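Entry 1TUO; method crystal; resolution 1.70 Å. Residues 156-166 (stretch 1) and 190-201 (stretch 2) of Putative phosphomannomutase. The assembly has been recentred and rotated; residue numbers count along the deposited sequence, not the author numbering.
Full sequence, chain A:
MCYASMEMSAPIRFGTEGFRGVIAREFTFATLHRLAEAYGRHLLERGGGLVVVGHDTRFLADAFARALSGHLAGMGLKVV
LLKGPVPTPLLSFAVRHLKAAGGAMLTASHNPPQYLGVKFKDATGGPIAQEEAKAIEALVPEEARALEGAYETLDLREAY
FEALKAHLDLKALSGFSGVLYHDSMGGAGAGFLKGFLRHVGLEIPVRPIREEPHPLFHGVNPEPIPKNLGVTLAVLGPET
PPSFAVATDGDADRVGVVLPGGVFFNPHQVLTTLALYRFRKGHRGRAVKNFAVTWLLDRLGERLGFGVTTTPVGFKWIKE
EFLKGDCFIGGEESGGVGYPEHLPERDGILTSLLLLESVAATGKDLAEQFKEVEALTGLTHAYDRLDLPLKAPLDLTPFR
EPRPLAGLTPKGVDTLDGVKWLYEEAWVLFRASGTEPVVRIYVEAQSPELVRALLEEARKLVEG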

ATOM      1  N   LEU A 156      17.140  -3.048  10.977  1.00 24.83           N
ATOM      2  CA  LEU A 156      16.115  -2.784  11.987  1.00 25.11           C
ATOM      3  C   LEU A 156      14.937  -3.745  11.937  1.00 24.97           C
ATOM      4  O   LEU A 156      13.866  -3.454  12.474  1.00 25.24           O
ATOM      5  CB  LEU A 156      15.597  -1.347  11.848  1.00 27.11           C
ATOM      6  CG  LEU A 156      16.458  -0.281  12.527  1.00 28.53           C
ATOM      7  CD1 LEU A 156      15.930   1.100  12.209  1.00 31.32           C
ATOM      8  CD2 LEU A 156      16.456  -0.520  14.030  1.00 30.30           C
ATOM      9  N   ARG A 157      15.141  -4.890  11.304  1.00 24.61           N
ATOM     10  CA  ARG A 157      14.091  -5.882  11.183  1.00 26.59           C
ATOM     11  C   ARG A 157      13.524  -6.288  12.544  1.00 26.26           C
ATOM     12  O   ARG A 157      12.310  -6.285  12.744  1.00 24.28           O
ATOM     13  CB  ARG A 157      14.626  -7.109  10.449  1.00 29.33           C
ATOM     14  CG  ARG A 157      13.575  -8.147  10.164  1.00 34.95           C
ATOM     15  CD  ARG A 157      14.126  -9.287   9.335  1.00 38.30           C
ATOM     16  NE  ARG A 157      14.617  -8.825   8.042  1.00 40.90           N
ATOM     17  CZ  ARG A 157      14.661  -9.585   6.955  1.00 41.48           C
ATOM     18  NH1 ARG A 157      14.239 -10.841   7.015  1.00 42.63           N
ATOM     19  NH2 ARG A 157      15.123  -9.095   5.812  1.00 41.46           N
ATOM     20  N   GLU A 158      14.405  -6.630  13.481  1.00 26.74           N
ATOM     21  CA  GLU A 158      13.965  -7.044  14.807  1.00 27.17           C
ATOM     22  C   GLU A 158      13.114  -5.984  15.491  1.00 25.69           C
ATOM     23  O   GLU A 158      12.077  -6.297  16.074  1.00 26.17           O
ATOM     24  CB  GLU A 158      15.173  -7.373  15.689  1.00 30.24           C
ATOM     25  CG  GLU A 158      15.911  -8.646  15.302  1.00 35.21           C
ATOM     26  CD  GLU A 158      15.096  -9.902  15.549  1.00 37.84           C
ATOM     27  OE1 GLU A 158      14.210 -10.217  14.726  1.00 39.70           O
ATOM     28  OE2 GLU A 158      15.341 -10.575  16.575  1.00 41.41           O
ATOM     29  N   ALA A 159      13.549  -4.729  15.420  1.00 24.77           N
ATOM     30  CA  ALA A 159      12.802  -3.645  16.047  1.00 23.25           C
ATOM     31  C   ALA A 159      11.436  -3.485  15.381  1.00 21.52           C
ATOM     32  O   ALA A 159      10.447  -3.180  16.047  1.00 21.59           O
ATOM     33  CB  ALA A 159      13.589  -2.340  15.958  1.00 24.47           C
ATOM     34  N   TYR A 160      11.394  -3.681  14.067  1.00 21.25           N
ATOM     35  CA  TYR A 160      10.143  -3.579  13.320  1.00 20.55           C
ATOM     36  C   TYR A 160       9.189  -4.675  13.796  1.00 21.47           C
ATOM     37  O   TYR A 160       7.995  -4.436  13.974  1.00 22.13           O
ATOM     38  CB  TYR A 160      10.416  -3.723  11.821  1.00 21.66           C
ATOM     39  CG  TYR A 160       9.174  -3.730  10.947  1.00 20.48           C
ATOM     40  CD1 TYR A 160       8.286  -2.644  10.938  1.00 21.02           C
ATOM     41  CD2 TYR A 160       8.886  -4.821  10.129  1.00 20.56           C
ATOM     42  CE1 TYR A 160       7.136  -2.656  10.129  1.00 20.08           C
ATOM     43  CE2 TYR A 160       7.749  -4.840   9.321  1.00 22.21           C
ATOM     44  CZ  TYR A 160       6.878  -3.761   9.327  1.00 21.42           C
ATOM     45  OH  TYR A 160       5.744  -3.806   8.538  1.00 22.83           O
ATOM     46  N   PHE A 161       9.720  -5.874  14.006  1.00 21.83           N
ATOM     47  CA  PHE A 161       8.895  -6.981  14.473  1.00 23.56           C
ATOM     48  C   PHE A 161       8.343  -6.671  15.862  1.00 24.27           C
ATOM     49  O   PHE A 161       7.182  -6.958  16.159  1.00 22.85           O
ATOM     50  CB  PHE A 161       9.701  -8.286  14.508  1.00 23.41           C
ATOM     51  CG  PHE A 161      10.078  -8.814  13.146  1.00 25.51           C
ATOM     52  CD1 PHE A 161       9.240  -8.629  12.048  1.00 25.92           C
ATOM     53  CD2 PHE A 161      11.259  -9.527  12.971  1.00 25.17           C
ATOM     54  CE1 PHE A 161       9.574  -9.148  10.798  1.00 27.58           C
ATOM     55  CE2 PHE A 161      11.602 -10.052  11.726  1.00 28.88           C
ATOM     56  CZ  PHE A 161      10.757  -9.860  10.637  1.00 26.40           C
ATOM     57  N   GLU A 162       9.178  -6.085  16.716  1.00 24.44           N
ATOM     58  CA  GLU A 162       8.739  -5.729  18.060  1.00 26.33           C
ATOM     59  C   GLU A 162       7.616  -4.703  18.006  1.00 25.67           C
ATOM     60  O   GLU A 162       6.693  -4.737  18.814  1.00 26.53           O
ATOM     61  CB  GLU A 162       9.909  -5.173  18.876  1.00 28.36           C
ATOM     62  CG  GLU A 162      10.793  -6.249  19.467  1.00 32.38           C
ATOM     63  CD  GLU A 162      10.045  -7.110  20.473  1.00 34.09           C
ATOM     64  OE1 GLU A 162       9.947  -8.335  20.257  1.00 36.07           O
ATOM     65  OE2 GLU A 162       9.554  -6.557  21.479  1.00 37.48           O
ATOM     66  N   ALA A 163       7.704  -3.783  17.053  1.00 26.36           N
ATOM     67  CA  ALA A 163       6.677  -2.762  16.903  1.00 26.86           C
ATOM     68  C   ALA A 163       5.366  -3.414  16.464  1.00 26.92           C
ATOM     69  O   ALA A 163       4.299  -3.079  16.981  1.00 26.56           O
ATOM     70  CB  ALA A 163       7.117  -1.725  15.881  1.00 26.82           C
ATOM     71  N   LEU A 164       5.458  -4.343  15.511  1.00 26.28           N
ATOM     72  CA  LEU A 164       4.282  -5.048  15.003  1.00 27.02           C
ATOM     73  C   LEU A 164       3.577  -5.794  16.127  1.00 28.60           C
ATOM     74  O   LEU A 164       2.355  -5.724  16.263  1.00 28.27           O
ATOM     75  CB  LEU A 164       4.681  -6.048  13.909  1.00 26.69           C
ATOM     76  CG  LEU A 164       5.108  -5.479  12.551  1.00 24.31           C
ATOM     77  CD1 LEU A 164       5.557  -6.608  11.639  1.00 25.94           C
ATOM     78  CD2 LEU A 164       3.943  -4.717  11.924  1.00 27.81           C
ATOM     79  N   LYS A 165       4.366  -6.506  16.924  1.00 30.32           N
ATOM     80  CA  LYS A 165       3.854  -7.288  18.043  1.00 32.22           C
ATOM     81  C   LYS A 165       2.893  -6.481  18.911  1.00 31.48           C
ATOM     82  O   LYS A 165       1.865  -6.989  19.359  1.00 32.75           O
ATOM     83  CB  LYS A 165       5.026  -7.789  18.898  1.00 33.90           C
ATOM     84  CG  LYS A 165       4.618  -8.618  20.102  1.00 37.84           C
ATOM     85  CD  LYS A 165       5.827  -9.013  20.955  1.00 39.74           C
ATOM     86  CE  LYS A 165       6.484  -7.802  21.599  1.00 42.29           C
ATOM     87  NZ  LYS A 165       7.602  -8.188  22.510  1.00 43.52           N
ATOM     88  N   ALA A 166       3.226  -5.216  19.128  1.00 32.11           N
ATOM     89  CA  ALA A 166       2.416  -4.333  19.958  1.00 31.74           C
ATOM     90  C   ALA A 166       1.014  -4.050  19.424  1.00 32.81           C
ATOM     91  O   ALA A 166       0.180  -3.491  20.138  1.00 33.51           O
ATOM     92  CB  ALA A 166       3.158  -3.018  20.174  1.00 34.20           C
ATOM     93  N   ALA A 190       9.498 -10.410   1.138  1.00 19.75           N
ATOM     94  CA  ALA A 190      10.033 -11.755   1.348  1.00 20.55           C
ATOM     95  C   ALA A 190      10.632 -12.000   2.731  1.00 21.30           C
ATOM     96  O   ALA A 190      11.478 -11.235   3.200  1.00 20.77           O
ATOM     97  CB  ALA A 190      11.080 -12.077   0.273  1.00 22.43           C
ATOM     98  N   GLY A 191      10.175 -13.074   3.371  1.00 20.66           N
ATOM     99  CA  GLY A 191      10.675 -13.457   4.679  1.00 21.26           C
ATOM    100  C   GLY A 191      10.182 -12.685   5.889  1.00 21.19           C
ATOM    101  O   GLY A 191      10.475 -13.069   7.023  1.00 22.28           O
ATOM    102  N   PHE A 192       9.424 -11.617   5.675  1.00 20.90           N
ATOM    103  CA  PHE A 192       8.953 -10.819   6.796  1.00 19.52           C
ATOM    104  C   PHE A 192       7.848 -11.427   7.647  1.00 20.71           C
ATOM    105  O   PHE A 192       7.783 -11.168   8.846  1.00 20.59           O
ATOM    106  CB  PHE A 192       8.558  -9.415   6.320  1.00 21.78           C
ATOM    107  CG  PHE A 192       9.726  -8.491   6.196  1.00 20.64           C
ATOM    108  CD1 PHE A 192      10.614  -8.605   5.129  1.00 21.52           C
ATOM    109  CD2 PHE A 192      10.003  -7.569   7.202  1.00 23.35           C
ATOM    110  CE1 PHE A 192      11.766  -7.821   5.070  1.00 20.31           C
ATOM    111  CE2 PHE A 192      11.154  -6.780   7.150  1.00 23.03           C
ATOM    112  CZ  PHE A 192      12.036  -6.910   6.085  1.00 22.38           C
ATOM    113  N   LEU A 193       6.988 -12.240   7.050  1.00 21.32           N
ATOM    114  CA  LEU A 193       5.922 -12.863   7.827  1.00 22.48           C
ATOM    115  C   LEU A 193       6.487 -14.033   8.633  1.00 24.09           C
ATOM    116  O   LEU A 193       6.159 -14.194   9.806  1.00 25.48           O
ATOM    117  CB  LEU A 193       4.792 -13.329   6.907  1.00 21.82           C
ATOM    118  CG  LEU A 193       4.017 -12.170   6.271  1.00 20.70           C
ATOM    119  CD1 LEU A 193       2.945 -12.715   5.341  1.00 20.06           C
ATOM    120  CD2 LEU A 193       3.384 -11.314   7.362  1.00 22.58           C
ATOM    121  N   LYS A 194       7.335 -14.842   8.003  1.00 27.03           N
ATOM    122  CA  LYS A 194       7.960 -15.969   8.696  1.00 29.58           C
ATOM    123  C   LYS A 194       8.839 -15.387   9.789  1.00 29.47           C
ATOM    124  O   LYS A 194       8.862 -15.877  10.922  1.00 31.38           O
ATOM    125  CB  LYS A 194       8.839 -16.782   7.746  1.00 33.31           C
ATOM    126  CG  LYS A 194       8.096 -17.524   6.654  1.00 38.07           C
ATOM    127  CD  LYS A 194       9.077 -18.329   5.814  1.00 41.99           C
ATOM    128  CE  LYS A 194       8.376 -19.086   4.704  1.00 43.43           C
ATOM    129  NZ  LYS A 194       9.359 -19.848   3.882  1.00 46.14           N
ATOM    130  N   GLY A 195       9.563 -14.329   9.435  1.00 27.81           N
ATOM    131  CA  GLY A 195      10.439 -13.675  10.384  1.00 27.55           C
ATOM    132  C   GLY A 195       9.702 -13.213  11.629  1.00 27.46           C
ATOM    133  O   GLY A 195      10.118 -13.522  12.744  1.00 28.44           O
ATOM    134  N   PHE A 196       8.609 -12.479  11.445  1.00 26.30           N
ATOM    135  CA  PHE A 196       7.832 -11.982  12.579  1.00 25.20           C
ATOM    136  C   PHE A 196       7.344 -13.103  13.493  1.00 25.81           C
ATOM    137  O   PHE A 196       7.438 -13.004  14.717  1.00 26.39           O
ATOM    138  CB  PHE A 196       6.611 -11.192  12.110  1.00 23.58           C
ATOM    139  CG  PHE A 196       5.633 -10.899  13.212  1.00 22.03           C
ATOM    140  CD1 PHE A 196       5.876  -9.878  14.124  1.00 23.14           C
ATOM    141  CD2 PHE A 196       4.500 -11.693  13.382  1.00 23.23           C
ATOM    142  CE1 PHE A 196       5.008  -9.652  15.192  1.00 23.18           C
ATOM    143  CE2 PHE A 196       3.624 -11.478  14.447  1.00 21.03           C
ATOM    144  CZ  PHE A 196       3.880 -10.455  15.355  1.00 22.37           C
ATOM    145  N   LEU A 197       6.795 -14.150  12.889  1.00 26.04           N
ATOM    146  CA  LEU A 197       6.270 -15.279  13.647  1.00 27.74           C
ATOM    147  C   LEU A 197       7.375 -15.975  14.431  1.00 29.30           C
ATOM    148  O   LEU A 197       7.209 -16.290  15.615  1.00 29.02           O
ATOM    149  CB  LEU A 197       5.589 -16.269  12.702  1.00 26.13           C
ATOM    150  CG  LEU A 197       4.322 -15.740  12.021  1.00 25.51           C
ATOM    151  CD1 LEU A 197       3.871 -16.713  10.941  1.00 25.15           C
ATOM    152  CD2 LEU A 197       3.221 -15.532  13.057  1.00 26.48           C
ATOM    153  N   ARG A 198       8.499 -16.222  13.767  1.00 30.36           N
ATOM    154  CA  ARG A 198       9.624 -16.872  14.420  1.00 32.26           C
ATOM    155  C   ARG A 198      10.105 -15.959  15.540  1.00 31.93           C
ATOM    156  O   ARG A 198      10.543 -16.426  16.590  1.00 32.79           O
ATOM    157  CB  ARG A 198      10.748 -17.119  13.410  1.00 33.28           C
ATOM    158  CG  ARG A 198      12.090 -17.481  14.030  1.00 36.51           C
ATOM    159  CD  ARG A 198      13.144 -16.491  13.564  1.00 39.53           C
ATOM    160  NE  ARG A 198      12.742 -15.122  13.879  1.00 41.38           N
ATOM    161  CZ  ARG A 198      13.234 -14.039  13.285  1.00 42.05           C
ATOM    162  NH1 ARG A 198      14.152 -14.157  12.333  1.00 42.60           N
ATOM    163  NH2 ARG A 198      12.805 -12.837  13.646  1.00 41.25           N
ATOM    164  N   HIS A 199       9.998 -14.654  15.313  1.00 31.59           N
ATOM    165  CA  HIS A 199      10.418 -13.659  16.292  1.00 30.95           C
ATOM    166  C   HIS A 199       9.613 -13.728  17.590  1.00 32.16           C
ATOM    167  O   HIS A 199      10.159 -13.530  18.680  1.00 31.29           O
ATOM    168  CB  HIS A 199      10.288 -12.254  15.707  1.00 30.58           C
ATOM    169  CG  HIS A 199      10.631 -11.164  16.674  1.00 29.60           C
ATOM    170  ND1 HIS A 199      11.930 -10.797  16.954  1.00 30.27           N
ATOM    171  CD2 HIS A 199       9.844 -10.365  17.433  1.00 29.39           C
ATOM    172  CE1 HIS A 199      11.928  -9.819  17.841  1.00 29.03           C
ATOM    173  NE2 HIS A 199      10.675  -9.537  18.148  1.00 31.47           N
ATOM    174  N   VAL A 200       8.315 -13.993  17.469  1.00 31.38           N
ATOM    175  CA  VAL A 200       7.440 -14.074  18.635  1.00 32.14           C
ATOM    176  C   VAL A 200       7.176 -15.510  19.093  1.00 31.04           C
ATOM    177  O   VAL A 200       6.339 -15.740  19.964  1.00 31.85           O
ATOM    178  CB  VAL A 200       6.084 -13.390  18.364  1.00 32.32           C
ATOM    179  CG1 VAL A 200       6.282 -11.891  18.193  1.00 33.84           C
ATOM    180  CG2 VAL A 200       5.438 -13.986  17.124  1.00 33.00           C
ATOM    181  N   GLY A 201       7.885 -16.463  18.494  1.00 31.30           N
ATOM    182  CA  GLY A 201       7.756 -17.879  18.836  1.00 32.21           C
ATOM    183  C   GLY A 201       6.414 -18.511  18.460  1.00 33.68           C
ATOM    184  O   GLY A 201       5.984 -19.484  19.081  1.00 32.54           O
TER

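Two helices, 157-165 and 192-199, pack across each other at 72°, with their axes 9.7 Å apart at closest approach. The contact buries 628 Å², both sides summed. Its centre is apolar, and its polar bonds gather around His199.

Both ring nitrogens of His199 donate to glutamates of the first helix. NE2 of His199 donates to OE1 of Glu162 at 2.5 Å, with an N-H...acceptor angle of 153°. This is a short bond, and the carboxylate oxygen lies at the edge of the imidazole, near its plane, where a ring nitrogen can direct its hydrogen. ND1 of His199 donates to OE1 of Glu158 at 3.2 Å. That bond is weak: its angle is 127°, and the acceptor sits obliquely to the ring. As modelled, both ring nitrogens act as donors, one of them only weakly. Glu158 and Glu162 are one helical turn apart, which lets them serve the same histidine.

Each glutamate has a further partner. OE1 of Glu158 also forms a salt bridge with NH2 of Arg198 at 3.2 Å, so this one oxygen serves two residues of the second helix. The other carboxylate oxygen of Glu162 is used within its own helix: NZ of Lys165 donates to OE2 of Glu162 at 2.7 Å, as part of a salt bridge. The two oxygens of Glu162 thus face different partners, one on each helix. NH2 of Arg198 is also 2.9 Å from O of Gly195, but the angle is poor and no hydrogen bond forms. That carbonyl is satisfied instead by the backbone, through N of His199 to O of Gly195 at 2.8 Å.

Phe161 is the knob of the contact, set among Phe192, Gly195, Phe196 and His199. Its CZ lies 3.5 Å from N of Phe196, which is over one face of the ring. This amide is not left unpaired, because N of Phe196 donates to O of Phe192 at 3.0 Å. The same carbonyl O of Phe192 lies 3.3 Å from CE1 of Phe161. Gly195 makes room for the ring: an ideal CB there would be 2.8 Å from CZ of Phe161, a clash. On the His199 side, CB of Phe161 lies over the face of the imidazole, 3.8 Å from the ring centroid.

Arg157 brings its guanidinium to Phe192. CZ of Arg157 is 4.3 Å from the centroid of the Phe192 ring, an off-centre cation-pi contact. No hydrogen bond joins this guanidinium to the second stretch. Tyr160 adds an apolar contact, CE2 of Tyr160 to CD2 of Phe192 at 4.1 Å, while its hydroxyl is hydrogen-bonded elsewhere in the structure.

Toward the C-terminal part of the first helix, CE1 of Phe196 packs 3.8 Å from CB of Leu164. CE1 of Phe196 also lies 3.6 Å from N of Lys165, which sits at the edge of the Phe196 ring, near its plane. That amide already donates to O of Phe161 at 3.0 Å.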